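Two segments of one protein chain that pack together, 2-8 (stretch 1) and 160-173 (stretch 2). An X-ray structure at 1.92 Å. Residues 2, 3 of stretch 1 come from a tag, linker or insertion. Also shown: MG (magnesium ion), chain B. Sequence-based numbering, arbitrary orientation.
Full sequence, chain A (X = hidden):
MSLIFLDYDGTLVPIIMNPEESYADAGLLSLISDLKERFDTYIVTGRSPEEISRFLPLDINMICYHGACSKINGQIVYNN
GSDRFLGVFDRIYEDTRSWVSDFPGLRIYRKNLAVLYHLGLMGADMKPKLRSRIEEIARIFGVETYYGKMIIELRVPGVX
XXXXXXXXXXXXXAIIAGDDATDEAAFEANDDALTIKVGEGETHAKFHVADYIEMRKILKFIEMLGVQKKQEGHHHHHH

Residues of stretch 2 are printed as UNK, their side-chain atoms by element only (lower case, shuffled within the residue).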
ATOM      1  N   SER A   2       0.505  14.782  16.560  1.00 37.16           N
ATOM      2  CA  SER A   2       1.407  13.600  16.466  1.00 35.33           C
ATOM      3  C   SER A   2       1.304  12.936  15.094  1.00 32.86           C
ATOM      4  O   SER A   2       0.658  13.463  14.186  1.00 33.06           O
ATOM      5  CB  SER A   2       1.069  12.589  17.567  1.00 38.09           C
ATOM      6  OG  SER A   2      -0.271  12.144  17.467  1.00 41.65           O
ATOM      7  N   LEU A   3       1.935  11.774  14.948  1.00 29.15           N
ATOM      8  CA  LEU A   3       1.942  11.056  13.678  1.00 24.94           C
ATOM      9  C   LEU A   3       0.952   9.904  13.552  1.00 22.16           C
ATOM     10  O   LEU A   3       0.694   9.178  14.511  1.00 19.39           O
ATOM     11  CB  LEU A   3       3.345  10.505  13.405  1.00 25.23           C
ATOM     12  CG  LEU A   3       4.471  11.474  13.048  1.00 24.92           C
ATOM     13  CD1 LEU A   3       5.817  10.775  13.191  1.00 25.47           C
ATOM     14  CD2 LEU A   3       4.273  11.972  11.626  1.00 25.73           C
ATOM     15  N   ILE A   4       0.401   9.743  12.353  1.00 19.14           N
ATOM     16  CA  ILE A   4      -0.504   8.640  12.078  1.00 16.99           C
ATOM     17  C   ILE A   4      -0.184   8.112  10.684  1.00 16.81           C
ATOM     18  O   ILE A   4      -0.133   8.865   9.712  1.00 18.29           O
ATOM     19  CB  ILE A   4      -1.995   9.046  12.167  1.00 18.51           C
ATOM     20  CG1 ILE A   4      -2.870   7.820  11.902  1.00 17.98           C
ATOM     21  CG2 ILE A   4      -2.312  10.136  11.175  1.00 20.76           C
ATOM     22  CD1 ILE A   4      -4.325   8.020  12.251  1.00 25.12           C
ATOM     23  N   PHE A   5       0.068   6.811  10.615  1.00 14.19           N
ATOM     24  CA  PHE A   5       0.403   6.129   9.373  1.00 14.75           C
ATOM     25  C   PHE A   5      -0.723   5.150   9.086  1.00 12.72           C
ATOM     26  O   PHE A   5      -0.980   4.241   9.874  1.00 13.33           O
ATOM     27  CB  PHE A   5       1.722   5.379   9.546  1.00 13.87           C
ATOM     28  CG  PHE A   5       2.901   6.275   9.809  1.00 15.70           C
ATOM     29  CD1 PHE A   5       3.653   6.781   8.750  1.00 15.24           C
ATOM     30  CD2 PHE A   5       3.261   6.613  11.116  1.00 16.12           C
ATOM     31  CE1 PHE A   5       4.756   7.611   8.980  1.00 17.57           C
ATOM     32  CE2 PHE A   5       4.363   7.446  11.364  1.00 19.01           C
ATOM     33  CZ  PHE A   5       5.114   7.945  10.289  1.00 18.98           C
ATOM     34  N   LEU A   6      -1.392   5.331   7.955  1.00 12.46           N
ATOM     35  CA  LEU A   6      -2.514   4.473   7.601  1.00 11.47           C
ATOM     36  C   LEU A   6      -2.344   3.752   6.273  1.00 12.97           C
ATOM     37  O   LEU A   6      -2.070   4.381   5.254  1.00 12.09           O
ATOM     38  CB  LEU A   6      -3.798   5.307   7.523  1.00 11.94           C
ATOM     39  CG  LEU A   6      -4.155   6.179   8.726  1.00 13.49           C
ATOM     40  CD1 LEU A   6      -5.240   7.188   8.344  1.00 12.31           C
ATOM     41  CD2 LEU A   6      -4.605   5.288   9.869  1.00 13.99           C
ATOM     42  N   ASP A   7      -2.513   2.433   6.292  1.00 12.50           N
ATOM     43  CA  ASP A   7      -2.456   1.641   5.071  1.00 12.24           C
ATOM     44  C   ASP A   7      -3.752   2.013   4.352  1.00 11.85           C
ATOM     45  O   ASP A   7      -4.693   2.496   4.985  1.00 10.68           O
ATOM     46  CB  ASP A   7      -2.455   0.145   5.416  1.00 14.28           C
ATOM     47  CG  ASP A   7      -2.665  -0.741   4.198  1.00 13.64           C
ATOM     48  OD1 ASP A   7      -1.900  -0.622   3.223  1.00 16.06           O
ATOM     49  OD2 ASP A   7      -3.598  -1.568   4.222  1.00 16.98           O
ATOM     50  N   TYR A   8      -3.815   1.793   3.044  1.00 10.89           N
ATOM     51  CA  TYR A   8      -5.015   2.140   2.286  1.00 11.99           C
ATOM     52  C   TYR A   8      -5.931   0.938   2.019  1.00 12.29           C
ATOM     53  O   TYR A   8      -6.999   0.811   2.629  1.00 11.26           O
ATOM     54  CB  TYR A   8      -4.620   2.794   0.949  1.00 10.49           C
ATOM     55  CG  TYR A   8      -5.768   3.437   0.211  1.00 11.70           C
ATOM     56  CD1 TYR A   8      -6.388   4.586   0.710  1.00 10.08           C
ATOM     57  CD2 TYR A   8      -6.256   2.890  -0.973  1.00  8.09           C
ATOM     58  CE1 TYR A   8      -7.467   5.174   0.050  1.00  9.45           C
ATOM     59  CE2 TYR A   8      -7.344   3.473  -1.648  1.00  9.50           C
ATOM     60  CZ  TYR A   8      -7.941   4.613  -1.127  1.00  9.27           C
ATOM     61  OH  TYR A   8      -9.015   5.190  -1.771  1.00  8.96           O
ATOM     62  N   UNK A 160      10.335  -1.928   2.138  1.00 20.03           N
ATOM     63  CA  UNK A 160       9.847  -2.340   3.453  1.00 19.48           C
ATOM     64  C   UNK A 160       9.017  -1.237   4.133  1.00 19.36           C
ATOM     65  O   UNK A 160       9.557  -0.193   4.498  1.00 17.56           O
ATOM     66  c   UNK A 160      10.676  -3.334   5.643  1.00 23.34           C
ATOM     67  c   UNK A 160      11.060  -2.690   4.327  1.00 22.03           C
ATOM     68  n   UNK A 160      11.253  -4.497   5.916  1.00 28.00           N
ATOM     69  o   UNK A 160       9.879  -2.794   6.407  1.00 23.63           O
ATOM     70  N   UNK A 161       7.715  -1.466   4.300  1.00 19.28           N
ATOM     71  CA  UNK A 161       6.847  -0.482   4.955  1.00 20.11           C
ATOM     72  C   UNK A 161       7.381  -0.077   6.325  1.00 19.50           C
ATOM     73  O   UNK A 161       7.441   1.110   6.651  1.00 17.73           O
ATOM     74  c   UNK A 161       3.083  -1.339   4.441  1.00 23.39           C
ATOM     75  c   UNK A 161       5.434  -1.031   5.160  1.00 22.17           C
ATOM     76  n   UNK A 161       0.750  -1.790   3.737  1.00 24.84           N
ATOM     77  c   UNK A 161       4.451  -0.799   4.032  1.00 23.94           C
ATOM     78  c   UNK A 161       2.033  -1.129   3.361  1.00 26.56           C
ATOM     79  N   UNK A 162       7.742  -1.077   7.129  1.00 20.42           N
ATOM     80  CA  UNK A 162       8.256  -0.822   8.465  1.00 22.12           C
ATOM     81  C   UNK A 162       9.439   0.129   8.503  1.00 22.89           C
ATOM     82  O   UNK A 162       9.433   1.099   9.263  1.00 22.27           O
ATOM     83  N   UNK A 163      10.450  -0.146   7.682  1.00 22.84           N
ATOM     84  CA  UNK A 163      11.646   0.690   7.628  1.00 22.79           C
ATOM     85  C   UNK A 163      11.315   2.120   7.215  1.00 21.18           C
ATOM     86  O   UNK A 163      11.836   3.082   7.790  1.00 20.06           O
ATOM     87  c   UNK A 163      12.664   0.098   6.647  1.00 23.08           C
ATOM     88  o   UNK A 163      13.011  -1.223   7.026  1.00 29.15           O
ATOM     89  N   UNK A 164      10.452   2.256   6.213  1.00 19.59           N
ATOM     90  CA  UNK A 164      10.051   3.568   5.719  1.00 17.54           C
ATOM     91  C   UNK A 164       9.349   4.352   6.822  1.00 15.17           C
ATOM     92  O   UNK A 164       9.629   5.532   7.036  1.00 15.83           O
ATOM     93  c   UNK A 164       9.126   3.415   4.513  1.00 17.38           C
ATOM     94  N   UNK A 165       8.428   3.699   7.519  1.00 15.87           N
ATOM     95  CA  UNK A 165       7.716   4.360   8.602  1.00 16.37           C
ATOM     96  C   UNK A 165       8.711   4.738   9.698  1.00 18.36           C
ATOM     97  O   UNK A 165       8.743   5.879  10.160  1.00 19.82           O
ATOM     98  c   UNK A 165       4.451   2.241   8.527  1.00 17.04           C
ATOM     99  c   UNK A 165       6.024   4.072  10.448  1.00 14.72           C
ATOM    100  c   UNK A 165       6.612   3.448   9.180  1.00 17.37           C
ATOM    101  c   UNK A 165       5.519   3.243   8.127  1.00 14.10           C
ATOM    102  N   UNK A 166       9.531   3.774  10.096  1.00 21.70           N
ATOM    103  CA  UNK A 166      10.539   3.996  11.131  1.00 24.02           C
ATOM    104  C   UNK A 166      11.393   5.219  10.795  1.00 24.13           C
ATOM    105  O   UNK A 166      11.645   6.078  11.642  1.00 24.61           O
ATOM    106  n   UNK A 166      11.526   3.051  14.675  1.00 34.80           N
ATOM    107  n   UNK A 166      10.862   3.625  16.802  1.00 35.08           N
ATOM    108  c   UNK A 166      11.439   2.765  11.235  1.00 26.63           C
ATOM    109  c   UNK A 166      11.886   2.107  13.622  1.00 33.93           C
ATOM    110  n   UNK A 166      11.105   1.414  16.244  1.00 33.21           N
ATOM    111  c   UNK A 166      11.161   2.696  15.905  1.00 34.53           C
ATOM    112  c   UNK A 166      12.438   2.792  12.379  1.00 30.74           C
ATOM    113  N   UNK A 167      11.827   5.289   9.540  1.00 25.23           N
ATOM    114  CA  UNK A 167      12.663   6.381   9.060  1.00 25.93           C
ATOM    115  C   UNK A 167      12.009   7.751   9.237  1.00 25.73           C
ATOM    116  O   UNK A 167      12.685   8.739   9.518  1.00 25.57           O
ATOM    117  c   UNK A 167      13.005   6.151   7.587  1.00 27.83           C
ATOM    118  o   UNK A 167      13.748   7.232   7.063  1.00 32.31           O
ATOM    119  N   UNK A 168      10.693   7.809   9.076  1.00 23.64           N
ATOM    120  CA  UNK A 168       9.970   9.066   9.224  1.00 22.47           C
ATOM    121  C   UNK A 168       9.717   9.467  10.680  1.00 22.88           C
ATOM    122  O   UNK A 168      10.005  10.596  11.077  1.00 22.48           O
ATOM    123  c   UNK A 168       7.780  10.233   8.863  1.00 19.79           C
ATOM    124  c   UNK A 168       8.607   9.008   8.506  1.00 20.54           C
ATOM    125  c   UNK A 168       8.818   8.931   7.003  1.00 18.78           C
ATOM    126  N   UNK A 169       9.177   8.541  11.464  1.00 23.37           N
ATOM    127  CA  UNK A 169       8.843   8.808  12.861  1.00 24.96           C
ATOM    128  C   UNK A 169      10.009   8.751  13.837  1.00 26.58           C
ATOM    129  O   UNK A 169       9.995   9.437  14.858  1.00 27.77           O
ATOM    130  n   UNK A 169       7.491   5.189  17.606  1.00 26.37           N
ATOM    131  c   UNK A 169       7.764   7.832  13.340  1.00 24.53           C
ATOM    132  c   UNK A 169       8.175   6.371  13.272  1.00 25.17           C
ATOM    133  c   UNK A 169       7.153   5.477  13.961  1.00 26.64           C
ATOM    134  n   UNK A 169       8.069   3.698  15.960  1.00 22.71           N
ATOM    135  c   UNK A 169       7.557   4.869  16.320  1.00 25.87           C
ATOM    136  n   UNK A 169       7.115   5.723  15.401  1.00 26.60           N
ATOM    137  N   UNK A 170      11.015   7.939  13.534  1.00 27.97           N
ATOM    138  CA  UNK A 170      12.133   7.820  14.452  1.00 30.41           C
ATOM    139  C   UNK A 170      11.587   7.207  15.729  1.00 31.48           C
ATOM    140  O   UNK A 170      11.079   6.089  15.709  1.00 30.92           O
ATOM    141  N   UNK A 171      11.674   7.935  16.838  1.00 33.08           N
ATOM    142  CA  UNK A 171      11.162   7.440  18.114  1.00 34.80           C
ATOM    143  C   UNK A 171       9.880   8.163  18.514  1.00 33.51           C
ATOM    144  O   UNK A 171       9.282   7.848  19.541  1.00 33.97           O
ATOM    145  c   UNK A 171      13.277   5.355  18.910  1.00 44.26           C
ATOM    146  c   UNK A 171      13.501   6.852  19.003  1.00 41.45           C
ATOM    147  o   UNK A 171      12.693   4.780  19.854  1.00 46.78           O
ATOM    148  c   UNK A 171      12.209   7.623  19.221  1.00 37.11           C
ATOM    149  o   UNK A 171      13.689   4.754  17.892  1.00 45.56           O
ATOM    150  N   UNK A 172       9.465   9.132  17.701  1.00 32.84           N
ATOM    151  CA  UNK A 172       8.261   9.911  17.980  1.00 31.02           C
ATOM    152  C   UNK A 172       7.004   9.062  18.111  1.00 30.40           C
ATOM    153  O   UNK A 172       6.873   8.015  17.476  1.00 29.64           O
ATOM    154  c   UNK A 172       9.119  12.029  16.811  1.00 33.94           C
ATOM    155  n   UNK A 172       8.717  12.603  14.439  1.00 38.03           N
ATOM    156  n   UNK A 172       8.349  12.775  12.173  1.00 38.87           N
ATOM    157  n   UNK A 172       7.946  14.576  13.535  1.00 39.37           N
ATOM    158  c   UNK A 172       8.335  13.316  13.383  1.00 39.14           C
ATOM    159  c   UNK A 172       8.752  13.109  15.806  1.00 35.56           C
ATOM    160  c   UNK A 172       8.039  10.964  16.889  1.00 32.28           C
ATOM    161  N   UNK A 173       6.060   9.501  18.956  1.00 29.27           N
ATOM    162  CA  UNK A 173       4.805   8.771  19.161  1.00 28.34           C
ATOM    163  C   UNK A 173       4.011   8.688  17.862  1.00 26.36           C
ATOM    164  O   UNK A 173       3.931   9.660  17.110  1.00 25.51           O
ATOM    165  c   UNK A 173       6.199  10.587  19.943  1.00 29.99           C
ATOM    166  c   UNK A 173       4.089   9.609  20.215  1.00 28.98           C
ATOM    167  c   UNK A 173       5.229  10.157  21.025  1.00 30.81           C
TER
HETATM  168 MG    MG B 240      -3.739  -3.296   3.064  1.00 17.96          MG
HETATM  169  O   HOH W   1      -2.944  -2.480   1.312  1.00 20.72           O
HETATM  170  O   HOH W   2      -4.193  -5.036   2.100  1.00 17.44           O
HETATM  171  O   HOH W   3      -1.729  -3.799   3.488  1.00 15.23           O

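Position 160 carries two carbons, the second bearing one oxygen and one nitrogen, and lies beyond reach of stretch 1: an amide, Asn160. It caps the helix, its OD1 accepting from the backbone N of residue 163 at 3.0 Å. Position 161 has four carbons in a row ending in nitrogen, which lies 2.9 Å from Asp7 OD1; this is Lys161. Position 162 has no side-chain atoms, hence Gly162; an ideal CB there would be crowded by Asn160 OD1 at 3.0 Å. Position 163, one carbon then one oxygen, is Ser163, and position 164, a single carbon, is Ala164; neither contacts the strand.

Position 165 has four carbons forked at the first, with one arm two carbons long, and a short-arm methyl above the Phe5 ring: Ile165. Position 166 has three carbons, a nitrogen, then a carbon carrying two more nitrogens, a guanidinium. It is Arg166, with CB pointing away from the strand; its NH2 donates to the backbone O of residue 170 at 2.7 Å. Position 167, one carbon and one oxygen, is Ser167, exposed and out of reach. Position 168 has one carbon bearing two others, one of them near the edge of the Phe5 ring: Val168.

Position 169 repeats the guanidinium pattern, its CB 3.5 Å from Leu3 CD1, and is Arg169. Position 170 lacks a side chain and has phi 65°, a value that favours glycine; Gly170 leaves the helix. Position 171, three carbons with two oxygens on the third, is Glu171, distant from stretch 1. Position 172 ends in another guanidinium, with Leu3 CD1 over one face: Arg172. Its NH2 donates to Val168 O at 2.9 Å, and its backbone O accepts from Arg169 NE at 3.1 Å. Position 173 has three carbons closing onto its own N, so it is Pro173; its O lies 3.6 Å from Leu3 N.

The helix runs nearly antiparallel to the strand, at 164°. Strand alternation turns Leu3 and Phe5 toward it while Ile4 and Leu6 point away. Ile165 CG2 sits 3.7 Å from the Phe5 ring centroid, only 5° off the normal, a CH-pi contact; Val168 CG1 approaches Phe5 CZ to 3.8 Å at the edge. Tag-derived Leu3 extends the apolar surface under Arg169 and Arg172. At the other end, Lys161 NZ donates to Asp7 OD1 in a salt bridge, while Asp7 OD2 binds MG at 2.1 Å, so one carboxylate joins helix and metal.

Stretch 2 160-173: NKGSAIRSVRGERP
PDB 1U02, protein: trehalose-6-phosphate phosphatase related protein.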